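Local coordinates for protein cytochrome B5 (Ectothiorhodospira shaposhnikovii, PDB 1CXY) that binds heme through two axial histidines and probably carries electrons, as a soluble bacterial member of the cytochrome b5 family, at residues M26-G30 against K31-L35; T36-V39 against P40-G44; E68-S71 against S72-R76. All blocks are in the same frame, centred on the assembly; numbering follows the deposited sequence.

Contact 1 of 3, residues M26-G30 against K31-L35; sequences MAIHG and KVYDL. With HEM (protoporphyrin IX containing Fe), chain B.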
loop_
_atom_site.group_PDB
_atom_site.type_symbol
_atom_site.label_atom_id
_atom_site.label_comp_id
_atom_site.label_asym_id
_atom_site.label_seq_id
_atom_site.Cartn_x
_atom_site.Cartn_y
_atom_site.Cartn_z
ATOM N N MET A 26 -2.599 3.129 -1.182
ATOM C CA MET A 26 -1.826 2.568 -2.295
ATOM C C MET A 26 -2.715 1.657 -3.138
ATOM O O MET A 26 -3.706 1.183 -2.613
ATOM C CB MET A 26 -0.670 1.663 -1.856
ATOM C CG MET A 26 0.380 2.408 -1.072
ATOM S SD MET A 26 1.735 1.289 -0.658
ATOM C CE MET A 26 2.583 2.412 0.474
ATOM N N ALA A 27 -2.294 1.415 -4.364
ATOM C CA ALA A 27 -2.987 0.421 -5.194
ATOM C C ALA A 27 -1.964 -0.711 -5.397
ATOM O O ALA A 27 -0.810 -0.462 -5.785
ATOM C CB ALA A 27 -3.456 0.978 -6.525
ATOM N N ILE A 28 -2.335 -1.941 -5.106
ATOM C CA ILE A 28 -1.461 -3.120 -5.243
ATOM C C ILE A 28 -2.320 -4.246 -5.829
ATOM O O ILE A 28 -3.402 -4.512 -5.297
ATOM C CB ILE A 28 -0.875 -3.594 -3.910
ATOM C CG1 ILE A 28 0.101 -2.565 -3.335
ATOM C CG2 ILE A 28 -0.149 -4.939 -4.035
ATOM C CD1 ILE A 28 0.407 -2.760 -1.858
ATOM N N HIS A 29 -1.877 -4.866 -6.931
ATOM C CA HIS A 29 -2.666 -5.934 -7.543
ATOM C C HIS A 29 -4.112 -5.570 -7.831
ATOM O O HIS A 29 -5.025 -6.383 -7.591
ATOM C CB HIS A 29 -2.632 -7.179 -6.633
ATOM C CG HIS A 29 -1.275 -7.817 -6.576
ATOM N ND1 HIS A 29 -0.522 -8.003 -7.707
ATOM C CD2 HIS A 29 -0.578 -8.329 -5.538
ATOM C CE1 HIS A 29 0.621 -8.577 -7.350
ATOM N NE2 HIS A 29 0.629 -8.747 -6.059
ATOM N N GLY A 30 -4.362 -4.359 -8.326
ATOM C CA GLY A 30 -5.709 -3.922 -8.665
ATOM C C GLY A 30 -6.603 -3.641 -7.457
ATOM O O GLY A 30 -7.811 -3.464 -7.677
ATOM N N LYS A 31 -6.093 -3.623 -6.244
ATOM C CA LYS A 31 -6.893 -3.363 -5.048
ATOM C C LYS A 31 -6.344 -2.079 -4.410
ATOM O O LYS A 31 -5.178 -1.733 -4.593
ATOM C CB LYS A 31 -6.902 -4.522 -4.057
ATOM C CG LYS A 31 -7.632 -5.751 -4.605
ATOM C CD LYS A 31 -7.391 -7.002 -3.773
ATOM C CE LYS A 31 -6.025 -7.615 -4.030
ATOM N NZ LYS A 31 -5.893 -8.223 -5.378
ATOM N N VAL A 32 -7.236 -1.393 -3.702
ATOM C CA VAL A 32 -6.886 -0.138 -3.044
ATOM C C VAL A 32 -6.906 -0.297 -1.534
ATOM O O VAL A 32 -7.791 -0.921 -0.945
ATOM C CB VAL A 32 -7.840 0.989 -3.495
ATOM C CG1 VAL A 32 -7.523 2.288 -2.739
ATOM C CG2 VAL A 32 -7.694 1.236 -4.994
ATOM N N TYR A 33 -5.849 0.218 -0.885
ATOM C CA TYR A 33 -5.669 0.048 0.546
ATOM C C TYR A 33 -5.442 1.400 1.227
ATOM O O TYR A 33 -4.681 2.236 0.720
ATOM C CB TYR A 33 -4.377 -0.775 0.788
ATOM C CG TYR A 33 -4.394 -2.144 0.135
ATOM C CD1 TYR A 33 -4.004 -2.290 -1.187
ATOM C CD2 TYR A 33 -4.881 -3.246 0.828
ATOM C CE1 TYR A 33 -4.044 -3.534 -1.812
ATOM C CE2 TYR A 33 -4.917 -4.495 0.203
ATOM C CZ TYR A 33 -4.523 -4.610 -1.101
ATOM O OH TYR A 33 -4.589 -5.847 -1.720
ATOM N N ASP A 34 -6.007 1.604 2.395
ATOM C CA ASP A 34 -5.782 2.820 3.177
ATOM C C ASP A 34 -4.824 2.446 4.310
ATOM O O ASP A 34 -5.180 1.793 5.284
ATOM C CB ASP A 34 -7.105 3.361 3.713
ATOM C CG ASP A 34 -6.869 4.559 4.630
ATOM O OD1 ASP A 34 -5.715 4.907 4.929
ATOM O OD2 ASP A 34 -7.915 5.143 5.013
ATOM N N LEU A 35 -3.541 2.709 4.028
ATOM C CA LEU A 35 -2.467 2.254 4.903
ATOM C C LEU A 35 -1.981 3.252 5.927
ATOM O O LEU A 35 -1.016 3.013 6.676
ATOM C CB LEU A 35 -1.326 1.813 3.960
ATOM C CG LEU A 35 -1.621 0.504 3.208
ATOM C CD1 LEU A 35 -0.780 0.355 1.945
ATOM C CD2 LEU A 35 -1.388 -0.692 4.131
HETATM C CHA HEM B . 9.313 -5.762 5.655
HETATM C CHB HEM B . 9.585 -2.837 1.814
HETATM C CHC HEM B . 4.787 -2.257 1.952
HETATM C CHD HEM B . 4.492 -5.281 5.718
HETATM C C1A HEM B . 9.812 -4.937 4.676
HETATM C C2A HEM B . 11.212 -4.630 4.451
HETATM C C3A HEM B . 11.275 -3.843 3.368
HETATM C C4A HEM B . 9.913 -3.610 2.909
HETATM C CMA HEM B . 12.518 -3.227 2.689
HETATM C CAA HEM B . 12.400 -5.178 5.278
HETATM C CBA HEM B . 13.330 -6.185 4.523
HETATM C CGA HEM B . 12.731 -7.557 4.395
HETATM O O1A HEM B . 11.806 -7.872 5.186
HETATM O O2A HEM B . 13.173 -8.358 3.532
HETATM C C1B HEM B . 8.293 -2.458 1.485
HETATM C C2B HEM B . 7.919 -1.635 0.363
HETATM C C3B HEM B . 6.591 -1.500 0.381
HETATM C C4B HEM B . 6.102 -2.200 1.547
HETATM C CMB HEM B . 8.937 -1.102 -0.677
HETATM C CAB HEM B . 5.702 -0.733 -0.622
HETATM C CBB HEM B . 4.520 -1.188 -1.041
HETATM C C1C HEM B . 4.293 -3.014 2.988
HETATM C C2C HEM B . 2.903 -3.116 3.369
HETATM C C3C HEM B . 2.811 -3.965 4.404
HETATM C C4C HEM B . 4.166 -4.428 4.695
HETATM C CMC HEM B . 1.782 -2.356 2.630
HETATM C CAC HEM B . 1.591 -4.496 5.182
HETATM C CBC HEM B . 0.559 -3.762 5.545
HETATM C C1D HEM B . 5.781 -5.687 6.005
HETATM C C2D HEM B . 6.116 -6.701 6.969
HETATM C C3D HEM B . 7.446 -6.838 6.943
HETATM C C4D HEM B . 7.976 -5.922 5.966
HETATM C CMD HEM B . 5.085 -7.447 7.850
HETATM C CAD HEM B . 8.335 -7.834 7.736
HETATM C CBD HEM B . 8.821 -8.937 6.751
HETATM C CGD HEM B . 7.721 -9.710 6.074
HETATM O O1D HEM B . 7.725 -9.895 4.840
HETATM O O2D HEM B . 6.814 -10.217 6.798
HETATM N NA HEM B . 9.039 -4.271 3.738
HETATM N NB HEM B . 7.156 -2.806 2.204
HETATM N NC HEM B . 5.037 -3.807 3.837
HETATM N ND HEM B . 6.933 -5.236 5.381
HETATM FE FE HEM B . 7.030 -4.061 3.757
#
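Met26 and Tyr33 face each other as an antiparallel hydrogen-bonded pair. Tyr33 N donates to Met26 O at 2.9 Å, and Met26 N returns a bond to Tyr33 O at 3.0 Å. Ile28 and Lys31 repeat the pattern where the chain turns. Ile28 N reaches Lys31 O at 2.9 Å. Lys31 N bonds back to Ile28 O at 3.0 Å. Ala27 and Val32 form the non-hydrogen-bonded pair between them, and Ala27 N and O are not needed across the hairpin; backbone bonds join Ala27 to Gln55 and Ser57 instead. The Lys31 chain bends at chi3 (-77°) and chi4 (-69°), which folds its ammonium back over the turn to His29 O, with Lys31 NZ to His29 O 3.0 Å. With an alanine in place of Lys31, His29 O would probably be left without its ammonium donor. His29 NE2 is bonded to Glu62. The Tyr33 ring lies with its edge at Ile28 O, and Tyr33 CE1 meets Ile28 CB at 3.8 Å. The Met26 and Leu35 side chains cross at about a right angle, with Met26 SD 3.7 Å from Leu35 CD1, and both touch the heme. This is a beta hairpin with a two-residue loop, His29-Gly30, in a type I' turn from Ile28 to Lys31, and its Met26 and Leu35 end lines the heme pocket of the cytochrome b5 fold.

Contact 2 of 3, residues T36-V39 against P40-G44; sequences TPYV and PNHPG. With HEM (protoporphyrin IX containing Fe), chain B.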
loop_
_atom_site.group_PDB
_atom_site.type_symbol
_atom_site.label_atom_id
_atom_site.label_comp_id
_atom_site.label_asym_id
_atom_site.label_seq_id
_atom_site.Cartn_x
_atom_site.Cartn_y
_atom_site.Cartn_z
ATOM N N THR A 36 -2.718 4.357 6.072
ATOM C CA THR A 36 -2.355 5.412 7.028
ATOM C C THR A 36 -2.067 4.929 8.436
ATOM O O THR A 36 -0.989 5.212 9.006
ATOM C CB THR A 36 -3.423 6.517 7.046
ATOM O OG1 THR A 36 -3.712 6.889 5.699
ATOM C CG2 THR A 36 -2.907 7.741 7.794
ATOM N N PRO A 37 -2.916 4.116 9.057
ATOM C CA PRO A 37 -2.687 3.582 10.389
ATOM C C PRO A 37 -1.488 2.635 10.414
ATOM O O PRO A 37 -0.798 2.567 11.442
ATOM C CB PRO A 37 -3.979 2.826 10.761
ATOM C CG PRO A 37 -4.550 2.496 9.405
ATOM C CD PRO A 37 -4.255 3.723 8.573
ATOM N N TYR A 38 -1.190 1.972 9.313
ATOM C CA TYR A 38 -0.081 1.004 9.323
ATOM C C TYR A 38 1.285 1.641 9.210
ATOM O O TYR A 38 2.257 1.090 9.731
ATOM C CB TYR A 38 -0.309 -0.023 8.198
ATOM C CG TYR A 38 0.772 -1.094 8.236
ATOM C CD1 TYR A 38 1.843 -1.045 7.353
ATOM C CD2 TYR A 38 0.760 -2.042 9.245
ATOM C CE1 TYR A 38 2.862 -1.981 7.458
ATOM C CE2 TYR A 38 1.775 -2.984 9.346
ATOM C CZ TYR A 38 2.825 -2.931 8.451
ATOM O OH TYR A 38 3.833 -3.859 8.572
ATOM N N VAL A 39 1.388 2.827 8.635
ATOM C CA VAL A 39 2.620 3.550 8.399
ATOM C C VAL A 39 3.686 3.422 9.466
ATOM O O VAL A 39 4.743 2.837 9.203
ATOM C CB VAL A 39 2.309 5.025 8.061
ATOM C CG1 VAL A 39 3.494 5.968 8.200
ATOM C CG2 VAL A 39 1.830 5.086 6.603
ATOM N N PRO A 40 3.426 3.809 10.704
ATOM C CA PRO A 40 4.440 3.766 11.750
ATOM C C PRO A 40 4.831 2.373 12.173
ATOM O O PRO A 40 5.841 2.186 12.868
ATOM C CB PRO A 40 3.822 4.583 12.886
ATOM C CG PRO A 40 2.352 4.453 12.658
ATOM C CD PRO A 40 2.193 4.506 11.157
ATOM N N ASN A 41 4.081 1.345 11.787
ATOM C CA ASN A 41 4.366 -0.019 12.189
ATOM C C ASN A 41 5.172 -0.813 11.169
ATOM O O ASN A 41 5.447 -1.984 11.431
ATOM C CB ASN A 41 3.046 -0.747 12.450
ATOM C CG ASN A 41 2.344 -0.141 13.657
ATOM O OD1 ASN A 41 2.970 0.251 14.643
ATOM N ND2 ASN A 41 1.028 -0.054 13.532
ATOM N N HIS A 42 5.414 -0.257 9.994
ATOM C CA HIS A 42 6.131 -1.034 8.980
ATOM C C HIS A 42 7.552 -1.376 9.436
ATOM O O HIS A 42 8.285 -0.463 9.804
ATOM C CB HIS A 42 6.191 -0.219 7.680
ATOM C CG HIS A 42 6.779 -0.979 6.529
ATOM N ND1 HIS A 42 7.873 -0.572 5.800
ATOM C CD2 HIS A 42 6.401 -2.179 6.021
ATOM C CE1 HIS A 42 8.147 -1.469 4.871
ATOM N NE2 HIS A 42 7.275 -2.451 4.984
ATOM N N PRO A 43 7.929 -2.635 9.384
ATOM C CA PRO A 43 9.280 -3.064 9.756
ATOM C C PRO A 43 10.293 -2.621 8.707
ATOM O O PRO A 43 9.968 -2.123 7.628
ATOM C CB PRO A 43 9.196 -4.582 9.804
ATOM C CG PRO A 43 7.736 -4.905 9.819
ATOM C CD PRO A 43 7.126 -3.806 8.958
ATOM N N GLY A 44 11.584 -2.786 9.004
ATOM C CA GLY A 44 12.636 -2.440 8.059
ATOM C C GLY A 44 13.121 -1.004 8.168
ATOM O O GLY A 44 12.745 -0.211 9.038
HETATM C CHA HEM B . 9.313 -5.762 5.655
HETATM C CHB HEM B . 9.585 -2.837 1.814
HETATM C CHC HEM B . 4.787 -2.257 1.952
HETATM C CHD HEM B . 4.492 -5.281 5.718
HETATM C C1A HEM B . 9.812 -4.937 4.676
HETATM C C2A HEM B . 11.212 -4.630 4.451
HETATM C C3A HEM B . 11.275 -3.843 3.368
HETATM C C4A HEM B . 9.913 -3.610 2.909
HETATM C CMA HEM B . 12.518 -3.227 2.689
HETATM C CAA HEM B . 12.400 -5.178 5.278
HETATM C CBA HEM B . 13.330 -6.185 4.523
HETATM C CGA HEM B . 12.731 -7.557 4.395
HETATM O O1A HEM B . 11.806 -7.872 5.186
HETATM O O2A HEM B . 13.173 -8.358 3.532
HETATM C C1B HEM B . 8.293 -2.458 1.485
HETATM C C2B HEM B . 7.919 -1.635 0.363
HETATM C C3B HEM B . 6.591 -1.500 0.381
HETATM C C4B HEM B . 6.102 -2.200 1.547
HETATM C CMB HEM B . 8.937 -1.102 -0.677
HETATM C CAB HEM B . 5.702 -0.733 -0.622
HETATM C CBB HEM B . 4.520 -1.188 -1.041
HETATM C C1C HEM B . 4.293 -3.014 2.988
HETATM C C2C HEM B . 2.903 -3.116 3.369
HETATM C C3C HEM B . 2.811 -3.965 4.404
HETATM C C4C HEM B . 4.166 -4.428 4.695
HETATM C CMC HEM B . 1.782 -2.356 2.630
HETATM C CAC HEM B . 1.591 -4.496 5.182
HETATM C CBC HEM B . 0.559 -3.762 5.545
HETATM C C1D HEM B . 5.781 -5.687 6.005
HETATM C C2D HEM B . 6.116 -6.701 6.969
HETATM C C3D HEM B . 7.446 -6.838 6.943
HETATM C C4D HEM B . 7.976 -5.922 5.966
HETATM C CMD HEM B . 5.085 -7.447 7.850
HETATM C CAD HEM B . 8.335 -7.834 7.736
HETATM C CBD HEM B . 8.821 -8.937 6.751
HETATM C CGD HEM B . 7.721 -9.710 6.074
HETATM O O1D HEM B . 7.725 -9.895 4.840
HETATM O O2D HEM B . 6.814 -10.217 6.798
HETATM N NA HEM B . 9.039 -4.271 3.738
HETATM N NB HEM B . 7.156 -2.806 2.204
HETATM N NC HEM B . 5.037 -3.807 3.837
HETATM N ND HEM B . 6.933 -5.236 5.381
HETATM FE FE HEM B . 7.030 -4.061 3.757
HETATM O O HOH W 1 -1.451 -0.388 12.064
HETATM O O HOH W 2 7.494 2.288 9.750
#
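CG of Tyr38 lies opposite the backbone N (chi1 -176°), and this carries the ring against the Asn41-His42 backbone. His42 has nearly the same first torsion (-174°), which sends its imidazole to the heme iron. The two side chains meet where Tyr38 CE1 comes 3.8 Å from His42 CB, and CE1 lies at the edge of the imidazole. One face of the tyrosine ring is covered by His42 N and Asn41 C. Over the opposite face sits the heme vinyl, its CBC offset toward the rim. The phenol oxygen Tyr38 OH is 3.3 Å from Pro43 CD and equally near heme CHD. His42 NE2 binds the heme iron at 2.0 Å, as one of the two axial ligands of the bis-histidine site of cytochrome b5; the other is His70. The His-Pro-Gly sequence His42-Gly44 is the familiar signature of this family. Pro43 CG rests 3.5 Å from heme C3D. Gly44 CA lies 3.9 Å from heme CAA. The backbone here makes a short 3-10 turn. Asn41 N bonds to Tyr38 O at 2.8 Å. The bond from His42 N to Val39 O is long, 3.3 Å, though almost straight (171° at the hydrogen), and the donor stands well out of the carbonyl plane. Water 1 accepts from Asn41 ND2 at 2.9 Å and gives a weak bond to Pro37 O. Met49 also touches both Tyr38 and His42.

Contact 3 of 3, residues E68-S71 against S72-R76; sequences EPHS and SLAAR. With HEM (protoporphyrin IX containing Fe), chain B.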
loop_
_atom_site.group_PDB
_atom_site.type_symbol
_atom_site.label_atom_id
_atom_site.label_comp_id
_atom_site.label_asym_id
_atom_site.label_seq_id
_atom_site.Cartn_x
_atom_site.Cartn_y
_atom_site.Cartn_z
ATOM N N GLU A 68 13.159 -9.383 -2.445
ATOM C CA GLU A 68 12.598 -10.348 -1.492
ATOM C C GLU A 68 11.101 -10.079 -1.431
ATOM O O GLU A 68 10.715 -8.924 -1.368
ATOM C CB GLU A 68 13.178 -10.163 -0.098
ATOM N N PRO A 69 10.263 -11.099 -1.466
ATOM C CA PRO A 69 8.831 -10.882 -1.369
ATOM C C PRO A 69 8.424 -10.581 0.059
ATOM O O PRO A 69 9.106 -10.834 1.055
ATOM C CB PRO A 69 8.267 -12.254 -1.771
ATOM C CG PRO A 69 9.293 -13.208 -1.266
ATOM C CD PRO A 69 10.628 -12.533 -1.531
ATOM N N HIS A 70 7.209 -10.033 0.196
ATOM C CA HIS A 70 6.593 -9.966 1.512
ATOM C C HIS A 70 6.070 -11.366 1.877
ATOM O O HIS A 70 5.633 -12.150 1.032
ATOM C CB HIS A 70 5.435 -8.970 1.598
ATOM C CG HIS A 70 5.955 -7.562 1.752
ATOM N ND1 HIS A 70 6.219 -6.780 0.647
ATOM C CD2 HIS A 70 6.250 -6.838 2.852
ATOM C CE1 HIS A 70 6.665 -5.601 1.053
ATOM N NE2 HIS A 70 6.682 -5.596 2.374
ATOM N N SER A 71 6.159 -11.612 3.179
ATOM C CA SER A 71 5.722 -12.933 3.661
ATOM C C SER A 71 4.209 -13.083 3.559
ATOM O O SER A 71 3.466 -12.128 3.336
ATOM C CB SER A 71 6.134 -13.074 5.121
ATOM O OG SER A 71 5.361 -12.231 5.950
ATOM N N SER A 72 3.777 -14.307 3.843
ATOM C CA SER A 72 2.342 -14.618 3.907
ATOM C C SER A 72 1.734 -13.842 5.062
ATOM O O SER A 72 0.618 -13.301 4.966
ATOM C CB SER A 72 2.194 -16.134 4.086
ATOM O OG SER A 72 2.524 -16.781 2.856
ATOM N N LEU A 73 2.451 -13.742 6.183
ATOM C CA LEU A 73 2.013 -12.935 7.306
ATOM C C LEU A 73 1.778 -11.494 6.839
ATOM O O LEU A 73 0.756 -10.874 7.131
ATOM C CB LEU A 73 2.998 -12.982 8.466
ATOM C CG LEU A 73 2.781 -12.081 9.673
ATOM C CD1 LEU A 73 3.605 -12.579 10.866
ATOM C CD2 LEU A 73 3.223 -10.644 9.410
ATOM N N ALA A 74 2.774 -10.927 6.146
ATOM C CA ALA A 74 2.624 -9.558 5.632
ATOM C C ALA A 74 1.446 -9.426 4.682
ATOM O O ALA A 74 0.772 -8.384 4.712
ATOM C CB ALA A 74 3.915 -9.112 4.947
ATOM N N ALA A 75 1.143 -10.404 3.856
ATOM C CA ALA A 75 0.023 -10.362 2.916
ATOM C C ALA A 75 -1.309 -10.389 3.650
ATOM O O ALA A 75 -2.225 -9.638 3.264
ATOM C CB ALA A 75 0.117 -11.512 1.920
ATOM N N ARG A 76 -1.378 -11.088 4.781
ATOM C CA ARG A 76 -2.587 -11.056 5.617
ATOM C C ARG A 76 -2.757 -9.690 6.255
ATOM O O ARG A 76 -3.875 -9.158 6.337
ATOM C CB ARG A 76 -2.547 -12.204 6.628
ATOM C CG ARG A 76 -2.666 -13.531 5.869
ATOM C CD ARG A 76 -2.726 -14.710 6.825
ATOM N NE ARG A 76 -1.699 -14.768 7.838
ATOM C CZ ARG A 76 -0.589 -15.503 7.854
ATOM N NH1 ARG A 76 -0.246 -16.312 6.869
ATOM N NH2 ARG A 76 0.216 -15.445 8.919
HETATM C CHA HEM B . 9.313 -5.762 5.655
HETATM C CHB HEM B . 9.585 -2.837 1.814
HETATM C CHC HEM B . 4.787 -2.257 1.952
HETATM C CHD HEM B . 4.492 -5.281 5.718
HETATM C C1A HEM B . 9.812 -4.937 4.676
HETATM C C2A HEM B . 11.212 -4.630 4.451
HETATM C C3A HEM B . 11.275 -3.843 3.368
HETATM C C4A HEM B . 9.913 -3.610 2.909
HETATM C CMA HEM B . 12.518 -3.227 2.689
HETATM C CAA HEM B . 12.400 -5.178 5.278
HETATM C CBA HEM B . 13.330 -6.185 4.523
HETATM C CGA HEM B . 12.731 -7.557 4.395
HETATM O O1A HEM B . 11.806 -7.872 5.186
HETATM O O2A HEM B . 13.173 -8.358 3.532
HETATM C C1B HEM B . 8.293 -2.458 1.485
HETATM C C2B HEM B . 7.919 -1.635 0.363
HETATM C C3B HEM B . 6.591 -1.500 0.381
HETATM C C4B HEM B . 6.102 -2.200 1.547
HETATM C CMB HEM B . 8.937 -1.102 -0.677
HETATM C CAB HEM B . 5.702 -0.733 -0.622
HETATM C CBB HEM B . 4.520 -1.188 -1.041
HETATM C C1C HEM B . 4.293 -3.014 2.988
HETATM C C2C HEM B . 2.903 -3.116 3.369
HETATM C C3C HEM B . 2.811 -3.965 4.404
HETATM C C4C HEM B . 4.166 -4.428 4.695
HETATM C CMC HEM B . 1.782 -2.356 2.630
HETATM C CAC HEM B . 1.591 -4.496 5.182
HETATM C CBC HEM B . 0.559 -3.762 5.545
HETATM C C1D HEM B . 5.781 -5.687 6.005
HETATM C C2D HEM B . 6.116 -6.701 6.969
HETATM C C3D HEM B . 7.446 -6.838 6.943
HETATM C C4D HEM B . 7.976 -5.922 5.966
HETATM C CMD HEM B . 5.085 -7.447 7.850
HETATM C CAD HEM B . 8.335 -7.834 7.736
HETATM C CBD HEM B . 8.821 -8.937 6.751
HETATM C CGD HEM B . 7.721 -9.710 6.074
HETATM O O1D HEM B . 7.725 -9.895 4.840
HETATM O O2D HEM B . 6.814 -10.217 6.798
HETATM N NA HEM B . 9.039 -4.271 3.738
HETATM N NB HEM B . 7.156 -2.806 2.204
HETATM N NC HEM B . 5.037 -3.807 3.837
HETATM N ND HEM B . 6.933 -5.236 5.381
HETATM FE FE HEM B . 7.030 -4.061 3.757
#
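Ser71 OG is gripped on two counts. Ser71 OG donates to propionate oxygen O2D of the heme at 2.6 Å. Ser71 OG also accepts from Ala74 N at 2.9 Å, in a nearly straight bond (169° at the hydrogen). The hydroxyl takes up this double duty because it sits between the backbone N and the carbonyl carbon (chi1 71°). Ser71 N gives a second bond to the same propionate, to heme O1D at 2.9 Å, so one residue holds both carboxylate oxygens and limits how the group can turn. Ser71 O then accepts from Ala75 N at 2.9 Å, the first backbone bond of the helix. The positive end of the helix dipole may also favour the carboxylate. Beside this, His70 NE2 binds the heme iron at 2.1 Å. His70 CB packs on the methyl Ala74 CB at 3.7 Å, and that methyl also lies against heme methyl CMD. The far imidazole nitrogen ND1 bonds to Trp61 O, which is likely to fix the rotation of the ring; the Trp61 ring stacks on the imidazole of His70. Ser71 is thus a serine N-cap of helix 72-80, placed directly after the second axial histidine of the bis-histidine heme site of this cytochrome b5 homologue.

In the fold
From the N terminus, contact 1 comes first: it closes the hairpin of strands 23-28 and 31-34 in the antiparallel sheet. The chain then runs straight into contact 2, which closes a tight turn in the loop after strand 31-34 and brings the first axial histidine to the iron. Helix 58-63 follows. Contact 3 marks the passage from the next loop into helix 72-80 and supplies the second axial histidine. The three lie in series, with none enclosing or crossing another. Contacts 2 and 3 meet at the iron, where His42 NE2 and His70 NE2 are 4.1 Å apart. All three touch the heme, which joins sheet, loop and helix.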